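Local coordinates for protein putative C39-like peptidase (Bacillus anthracis, PDB 3ERV) that is of unknown function but, as a putative C39-like member of peptidase clan CA, probably cleaves peptide bonds with a cysteine nucleophile, at residues Ala72-Lys77 with Ala116-Pro121; Val78-Asp83 with Thr162-Asn167; Val107-Leu112 with Asp126-Ser131. All coordinates share one frame; numbering follows the deposited sequence.

Interaction 1. Residues Ala72-Lys77 with Ala116-Pro121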
# COMPACT_ATOMS: atom_id res chain seq x y z
N ALA A 72 1.42 0.94 -13.05
CA ALA A 72 -0.03 0.89 -13.26
C ALA A 72 -0.40 -0.02 -14.44
O ALA A 72 -1.46 -0.67 -14.42
CB ALA A 72 -0.57 2.26 -13.48
N ASN A 73 0.43 -0.07 -15.47
CA ASN A 73 0.13 -0.96 -16.55
C ASN A 73 0.48 -2.41 -16.19
O ASN A 73 -0.17 -3.34 -16.65
CB ASN A 73 0.85 -0.53 -17.83
CG ASN A 73 0.46 -1.39 -19.00
OD1 ASN A 73 1.30 -1.91 -19.69
ND2 ASN A 73 -0.84 -1.55 -19.21
N GLU A 74 1.52 -2.59 -15.38
CA GLU A 74 2.05 -3.92 -15.08
C GLU A 74 1.35 -4.70 -13.99
O GLU A 74 1.44 -5.92 -13.96
CB GLU A 74 3.57 -3.85 -14.82
CG GLU A 74 4.35 -3.56 -16.15
CD GLU A 74 5.83 -3.27 -15.88
OE1 GLU A 74 6.21 -3.10 -14.69
OE2 GLU A 74 6.62 -3.21 -16.87
N ILE A 75 0.70 -4.01 -13.07
CA ILE A 75 0.00 -4.66 -12.00
C ILE A 75 -1.03 -5.61 -12.59
O ILE A 75 -1.70 -5.28 -13.56
CB ILE A 75 -0.67 -3.66 -11.00
CG1 ILE A 75 -1.24 -4.43 -9.82
CG2 ILE A 75 -1.78 -2.89 -11.66
CD1 ILE A 75 -0.27 -4.81 -8.80
N LYS A 76 -1.10 -6.81 -12.03
CA LYS A 76 -2.10 -7.78 -12.49
C LYS A 76 -3.50 -7.20 -12.22
O LYS A 76 -3.75 -6.57 -11.18
CB LYS A 76 -1.87 -9.10 -11.77
CG LYS A 76 -2.94 -10.20 -12.01
CD LYS A 76 -2.50 -11.51 -11.33
CE LYS A 76 -3.37 -12.73 -11.73
NZ LYS A 76 -2.69 -14.01 -11.31
N LYS A 77 -4.40 -7.35 -13.18
CA LYS A 77 -5.74 -6.82 -13.04
C LYS A 77 -6.82 -7.89 -13.07
O LYS A 77 -6.66 -8.90 -13.77
CB LYS A 77 -5.99 -5.81 -14.18
CG LYS A 77 -4.91 -4.70 -14.09
CD LYS A 77 -5.18 -3.45 -14.79
CE LYS A 77 -3.97 -2.53 -14.59
NZ LYS A 77 -2.74 -3.15 -15.24
N ALA A 116 6.38 -6.11 -7.12
CA ALA A 116 7.63 -5.66 -6.50
C ALA A 116 8.78 -6.61 -6.88
O ALA A 116 9.93 -6.17 -7.12
CB ALA A 116 7.51 -5.59 -4.95
N LYS A 117 8.47 -7.91 -6.87
CA LYS A 117 9.45 -8.96 -7.24
C LYS A 117 9.93 -8.89 -8.68
O LYS A 117 11.04 -9.29 -8.96
CB LYS A 117 8.83 -10.33 -7.01
CG LYS A 117 8.61 -10.69 -5.59
CD LYS A 117 9.15 -12.10 -5.37
CE LYS A 117 10.56 -12.04 -4.83
NZ LYS A 117 11.25 -13.36 -5.06
N LYS A 118 9.10 -8.38 -9.60
CA LYS A 118 9.53 -8.20 -10.96
C LYS A 118 10.80 -7.33 -10.96
O LYS A 118 11.75 -7.56 -11.72
CB LYS A 118 8.44 -7.50 -11.79
CG LYS A 118 8.76 -7.44 -13.29
CD LYS A 118 7.84 -6.51 -14.11
CE LYS A 118 8.37 -6.33 -15.54
NZ LYS A 118 9.17 -5.06 -15.67
N TYR A 119 10.81 -6.33 -10.08
CA TYR A 119 11.89 -5.35 -10.08
C TYR A 119 12.98 -5.66 -9.04
O TYR A 119 14.11 -5.24 -9.21
CB TYR A 119 11.31 -3.96 -9.82
CG TYR A 119 10.56 -3.45 -10.98
CD1 TYR A 119 11.21 -2.73 -11.99
CD2 TYR A 119 9.20 -3.73 -11.13
CE1 TYR A 119 10.51 -2.31 -13.07
CE2 TYR A 119 8.51 -3.29 -12.22
CZ TYR A 119 9.16 -2.59 -13.17
OH TYR A 119 8.46 -2.16 -14.24
N LEU A 120 12.62 -6.36 -7.98
CA LEU A 120 13.57 -6.76 -6.93
C LEU A 120 13.44 -8.28 -6.63
O LEU A 120 13.03 -8.69 -5.53
CB LEU A 120 13.30 -5.95 -5.66
CG LEU A 120 13.49 -4.42 -5.72
CD1 LEU A 120 12.94 -3.79 -4.41
CD2 LEU A 120 14.95 -4.04 -5.94
N PRO A 121 13.75 -9.12 -7.64
CA PRO A 121 13.48 -10.57 -7.48
C PRO A 121 14.15 -11.18 -6.26
O PRO A 121 13.61 -12.11 -5.66
CB PRO A 121 14.02 -11.19 -8.77
CG PRO A 121 14.89 -10.12 -9.41
CD PRO A 121 14.31 -8.80 -8.96
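K118 and Y119 each take one oxygen of the E74 carboxylate, a surface polar contact that joins the C-terminal ends of two helices, 68-74 and 109-119, in what its family places among the papain-like folds of clan CA. At A116 the carbonyl O accepts from both Y119 N and L120 N (2.8 Å for A116 O to L120 N), two bonds that close the last turn of helix 109-119. At K118 the CG lies anti to the backbone N (chi1 -173°). The chain stays extended as far as CE, and a bend at chi4 sets NZ beside the carboxylate, with K118 NZ to E74 OE2 at 3.4 Å, a salt bridge whose hydrogen bond is weak at this length. The same K118 NZ is 3.3 Å from Y119 OH, again weakly bonded. Next comes Y119, crossing the glutamate at about a right angle. Its hydroxyl donates to E74: Y119 OH to E74 OE1 is 2.5 Å, very short, and the exact length should not be pressed. OE1 lies at the edge of the phenol ring, in its plane, while the carboxylate itself is turned 33° from that ring. K70, one helical turn before E74, is a second cationic partner, salt-bridged to OE2 and hydrogen-bonded to Y119 OH. Beyond L120, the carbonyl O of P121 receives K117 NZ at 2.7 Å, in the carbonyl plane.

Interaction 2. Residues Val78-Asp83 with Thr162-Asn167; sequences VDFMND and TTWETN
F80 and W164 meet from backbones that do not pair with each other: F80 has helical backbone angles where strand 77-82 is interrupted, whereas W164 sits in the extended strand 162-166. Across the two segments only the two aromatic side chains touch. Their closest point is F80 CE1 against W164 CH2, 3.9 Å apart, so one carbon of the phenyl meets the far corner of the indole's six-membered ring. The two side chains cross at about a right angle and the ring planes are 78° apart, yet the approach is oblique, with the F80 and W164 six-membered ring centroids 5.6 Å apart. With chi1 at -169°, F80 CG is trans to its own N, and this carries the phenyl out to the indole. W164 has further company: R86 makes a cation-pi contact with it, the Y105 ring meets it at a steep angle, and V94 touches both aromatics. On the backbone side W164 pairs with V171 of strand 169-173, and F80 with G87. The arrangement is a small aromatic cluster, flanked by an arginine, that joins the antiparallel hairpin 162-173 to the small mixed sheet containing strand 77-82.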
# COMPACT_ATOMS: atom_id res chain seq x y z
N VAL A 78 -7.92 -7.63 -12.37
CA VAL A 78 -9.13 -8.44 -12.50
C VAL A 78 -10.35 -7.57 -12.79
O VAL A 78 -10.40 -6.41 -12.42
CB VAL A 78 -9.38 -9.34 -11.26
CG1 VAL A 78 -8.25 -10.32 -11.08
CG2 VAL A 78 -9.57 -8.49 -9.98
N ASP A 79 -11.33 -8.12 -13.48
CA ASP A 79 -12.53 -7.36 -13.75
C ASP A 79 -13.24 -6.98 -12.45
O ASP A 79 -13.23 -7.76 -11.51
CB ASP A 79 -13.47 -8.17 -14.62
CG ASP A 79 -13.05 -8.19 -16.03
OD1 ASP A 79 -12.11 -7.43 -16.37
OD2 ASP A 79 -13.65 -8.95 -16.81
N PHE A 80 -13.84 -5.79 -12.44
CA PHE A 80 -14.68 -5.34 -11.31
C PHE A 80 -15.85 -6.32 -11.01
O PHE A 80 -16.09 -6.70 -9.86
CB PHE A 80 -15.26 -3.95 -11.58
CG PHE A 80 -15.90 -3.34 -10.37
CD1 PHE A 80 -15.12 -2.75 -9.38
CD2 PHE A 80 -17.29 -3.37 -10.20
CE1 PHE A 80 -15.71 -2.19 -8.25
CE2 PHE A 80 -17.89 -2.83 -9.06
CZ PHE A 80 -17.11 -2.22 -8.10
N MET A 81 -16.53 -6.73 -12.07
CA MET A 81 -17.63 -7.67 -11.98
C MET A 81 -17.65 -8.47 -13.28
O MET A 81 -17.54 -7.90 -14.37
CB MET A 81 -18.96 -6.91 -11.87
CG MET A 81 -20.23 -7.86 -11.97
SD MET A 81 -20.83 -8.23 -10.34
CE MET A 81 -21.49 -6.68 -10.00
N ASN A 82 -17.78 -9.78 -13.17
CA ASN A 82 -17.86 -10.64 -14.35
C ASN A 82 -18.69 -11.89 -14.05
O ASN A 82 -18.40 -12.60 -13.08
CB ASN A 82 -16.46 -11.08 -14.75
CG ASN A 82 -16.47 -11.92 -16.01
OD1 ASN A 82 -16.89 -11.45 -17.07
ND2 ASN A 82 -16.03 -13.16 -15.90
N ASP A 83 -19.74 -12.15 -14.85
CA ASP A 83 -20.56 -13.37 -14.64
C ASP A 83 -21.21 -13.31 -13.25
O ASP A 83 -21.34 -14.32 -12.57
CB ASP A 83 -19.62 -14.58 -14.73
CG ASP A 83 -20.33 -15.86 -15.17
OD1 ASP A 83 -21.26 -15.77 -16.00
OD2 ASP A 83 -19.93 -16.96 -14.68
N THR A 162 -17.89 -3.61 3.54
CA THR A 162 -18.77 -4.54 2.83
C THR A 162 -18.04 -5.88 2.71
O THR A 162 -16.80 -5.96 2.81
CB THR A 162 -19.04 -4.12 1.37
OG1 THR A 162 -19.28 -2.71 1.30
CG2 THR A 162 -20.23 -4.90 0.80
N THR A 163 -18.80 -6.94 2.47
CA THR A 163 -18.20 -8.20 2.11
C THR A 163 -18.56 -8.47 0.65
O THR A 163 -19.72 -8.37 0.26
CB THR A 163 -18.68 -9.33 3.03
OG1 THR A 163 -18.65 -8.87 4.39
CG2 THR A 163 -17.76 -10.54 2.94
N TRP A 164 -17.55 -8.76 -0.15
CA TRP A 164 -17.77 -9.11 -1.53
C TRP A 164 -17.58 -10.59 -1.61
O TRP A 164 -16.67 -11.15 -0.97
CB TRP A 164 -16.70 -8.47 -2.41
CG TRP A 164 -16.92 -7.03 -2.71
CD1 TRP A 164 -17.90 -6.22 -2.22
CD2 TRP A 164 -16.09 -6.21 -3.55
NE1 TRP A 164 -17.74 -4.94 -2.70
CE2 TRP A 164 -16.64 -4.91 -3.53
CE3 TRP A 164 -14.93 -6.44 -4.30
CZ2 TRP A 164 -16.10 -3.85 -4.26
CZ3 TRP A 164 -14.38 -5.39 -5.02
CH2 TRP A 164 -14.95 -4.11 -4.99
N GLU A 165 -18.40 -11.21 -2.43
CA GLU A 165 -18.22 -12.62 -2.78
C GLU A 165 -17.45 -12.70 -4.09
O GLU A 165 -17.85 -12.11 -5.08
CB GLU A 165 -19.57 -13.30 -2.95
CG GLU A 165 -19.92 -14.20 -1.80
CD GLU A 165 -21.29 -14.83 -1.99
OE1 GLU A 165 -22.22 -14.49 -1.19
OE2 GLU A 165 -21.44 -15.61 -2.96
N THR A 166 -16.36 -13.44 -4.09
CA THR A 166 -15.51 -13.51 -5.29
C THR A 166 -15.34 -15.00 -5.59
O THR A 166 -15.79 -15.83 -4.78
CB THR A 166 -14.14 -12.91 -5.00
OG1 THR A 166 -13.36 -13.85 -4.25
CG2 THR A 166 -14.27 -11.61 -4.20
N ASN A 167 -14.68 -15.34 -6.70
CA ASN A 167 -14.40 -16.74 -7.00
C ASN A 167 -13.45 -17.38 -5.98
O ASN A 167 -13.12 -18.55 -6.07
CB ASN A 167 -13.85 -16.91 -8.43

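Interaction 3. Residues Val107-Leu112 with Asp126-Ser131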
# COMPACT_ATOMS: atom_id res chain seq x y z
N VAL A 107 -5.89 -2.98 -4.87
CA VAL A 107 -5.21 -4.25 -4.99
C VAL A 107 -4.57 -4.50 -3.63
O VAL A 107 -4.17 -3.57 -2.94
CB VAL A 107 -4.13 -4.22 -6.12
CG1 VAL A 107 -3.06 -3.17 -5.80
CG2 VAL A 107 -3.47 -5.60 -6.26
N TYR A 108 -4.51 -5.77 -3.22
CA TYR A 108 -3.98 -6.09 -1.91
C TYR A 108 -2.53 -6.57 -2.02
O TYR A 108 -1.91 -6.50 -3.08
CB TYR A 108 -4.90 -7.10 -1.20
CG TYR A 108 -6.15 -6.48 -0.58
CD1 TYR A 108 -6.34 -5.09 -0.61
CD2 TYR A 108 -7.13 -7.27 0.09
CE1 TYR A 108 -7.45 -4.49 -0.04
CE2 TYR A 108 -8.26 -6.68 0.68
CZ TYR A 108 -8.41 -5.27 0.62
OH TYR A 108 -9.51 -4.60 1.18
N HIS A 109 -1.97 -7.05 -0.92
CA HIS A 109 -0.56 -7.30 -0.84
C HIS A 109 -0.02 -8.38 -1.81
O HIS A 109 1.10 -8.27 -2.30
CB HIS A 109 -0.19 -7.64 0.62
CG HIS A 109 -0.63 -9.00 1.04
ND1 HIS A 109 0.20 -10.11 0.97
CD2 HIS A 109 -1.82 -9.46 1.51
CE1 HIS A 109 -0.46 -11.18 1.38
NE2 HIS A 109 -1.68 -10.81 1.72
N GLY A 110 -0.79 -9.43 -2.11
CA GLY A 110 -0.23 -10.53 -2.95
C GLY A 110 0.26 -10.06 -4.33
O GLY A 110 1.47 -10.15 -4.68
N PRO A 111 -0.66 -9.57 -5.14
CA PRO A 111 -0.39 -9.07 -6.50
C PRO A 111 0.59 -7.90 -6.41
O PRO A 111 1.48 -7.74 -7.23
CB PRO A 111 -1.78 -8.59 -6.98
CG PRO A 111 -2.80 -9.35 -6.07
CD PRO A 111 -2.07 -9.41 -4.75
N LEU A 112 0.42 -7.08 -5.38
CA LEU A 112 1.31 -5.96 -5.26
C LEU A 112 2.75 -6.46 -5.01
O LEU A 112 3.70 -5.90 -5.57
CB LEU A 112 0.83 -5.01 -4.16
CG LEU A 112 1.42 -3.60 -4.16
CD1 LEU A 112 1.32 -2.87 -5.53
CD2 LEU A 112 0.75 -2.77 -3.02
N ASP A 126 7.42 -9.71 1.52
CA ASP A 126 6.05 -9.46 1.94
C ASP A 126 5.99 -9.60 3.46
O ASP A 126 6.17 -10.70 4.01
CB ASP A 126 5.13 -10.47 1.29
CG ASP A 126 3.65 -10.12 1.47
OD1 ASP A 126 3.29 -9.41 2.45
OD2 ASP A 126 2.88 -10.50 0.59
N LEU A 127 5.76 -8.49 4.15
CA LEU A 127 5.75 -8.56 5.59
C LEU A 127 4.33 -8.66 6.09
O LEU A 127 4.07 -8.36 7.24
CB LEU A 127 6.42 -7.30 6.19
CG LEU A 127 7.86 -7.05 5.73
CD1 LEU A 127 8.42 -5.70 6.22
CD2 LEU A 127 8.69 -8.20 6.24
N THR A 128 3.41 -9.08 5.24
CA THR A 128 1.99 -9.13 5.67
C THR A 128 1.77 -10.12 6.82
O THR A 128 2.29 -11.22 6.79
CB THR A 128 1.11 -9.47 4.47
OG1 THR A 128 1.18 -8.37 3.55
CG2 THR A 128 -0.38 -9.76 4.87
N GLY A 129 1.05 -9.71 7.87
CA GLY A 129 0.84 -10.59 9.03
C GLY A 129 1.89 -10.48 10.13
O GLY A 129 1.68 -11.01 11.20
N LYS A 130 3.03 -9.84 9.88
CA LYS A 130 4.05 -9.70 10.89
C LYS A 130 3.53 -8.61 11.78
O LYS A 130 2.50 -8.03 11.47
CB LYS A 130 5.37 -9.24 10.28
CG LYS A 130 5.98 -10.23 9.28
CD LYS A 130 6.48 -11.42 10.01
CE LYS A 130 7.50 -12.18 9.21
NZ LYS A 130 6.81 -13.30 8.54
N SER A 131 4.26 -8.29 12.84
CA SER A 131 3.80 -7.28 13.79
C SER A 131 4.27 -5.90 13.40
O SER A 131 5.27 -5.76 12.72
CB SER A 131 4.31 -7.62 15.21
OG SER A 131 5.21 -6.64 15.72
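The imidazole of H109 is met on two sides at once: D126 comes to its edge and T128 lies over one face. D126 OD2 sits in the ring plane and accepts the N-H of ND1, with H109 ND1 to D126 OD2 at 2.7 Å and an N-H...acceptor angle of 158°. The oxygen uses its syn lone pair, and the carboxylate is turned steeply, 73°, against the imidazole. Across the face, T128 CG2 rests 3.6 Å from the centroid of the H109 ring, almost on the ring normal, a CH-pi contact. T128 OG1 covers the same ring nearer its rim, 3.2 Å from H109 CG. The histidine reaches both because its CG lies between the backbone N and the carbonyl carbon (chi1 74°), at the first turn of helix 109-119.

The same threonine also grips the other oxygen of the aspartate. D126 OD1 takes two bonds, T128 OG1 at 2.6 Å by the syn lone pair and T128 N at 2.8 Å from the anti side, tilted out of the carboxylate plane. T128 OG1 is also hydrogen-bonded to A220 N of strand 220-223, and Q219 OE1 holds H109 N. This is a His-carboxylate hydrogen bond whose aspartate also forms an Asx turn, and it links the start of helix 109-119 to the loop between strand 124-126 and helix 132-140.

Interactions 1 and 3 share helix 109-119: interaction 3 holds its N-terminal end to the loop after strand 124-126, and interaction 1 its C-terminal end to helix 68-74. Their centres are about 14 Å apart and they touch through I75, whose CD1 packs on P111 and L112. Interaction 2 lies farther out, about 22 Å from interaction 1 and about 20 Å from interaction 3 between centres. Along the chain, 72-77 runs straight into 78-83; then come 107-112, 116-121, 126-131 and finally 162-167, so interaction 2 spans all of interaction 3. Interactions 1 and 3 thus fix the two ends of one helix, while interaction 2 joins the small mixed sheet to the hairpin 162-173.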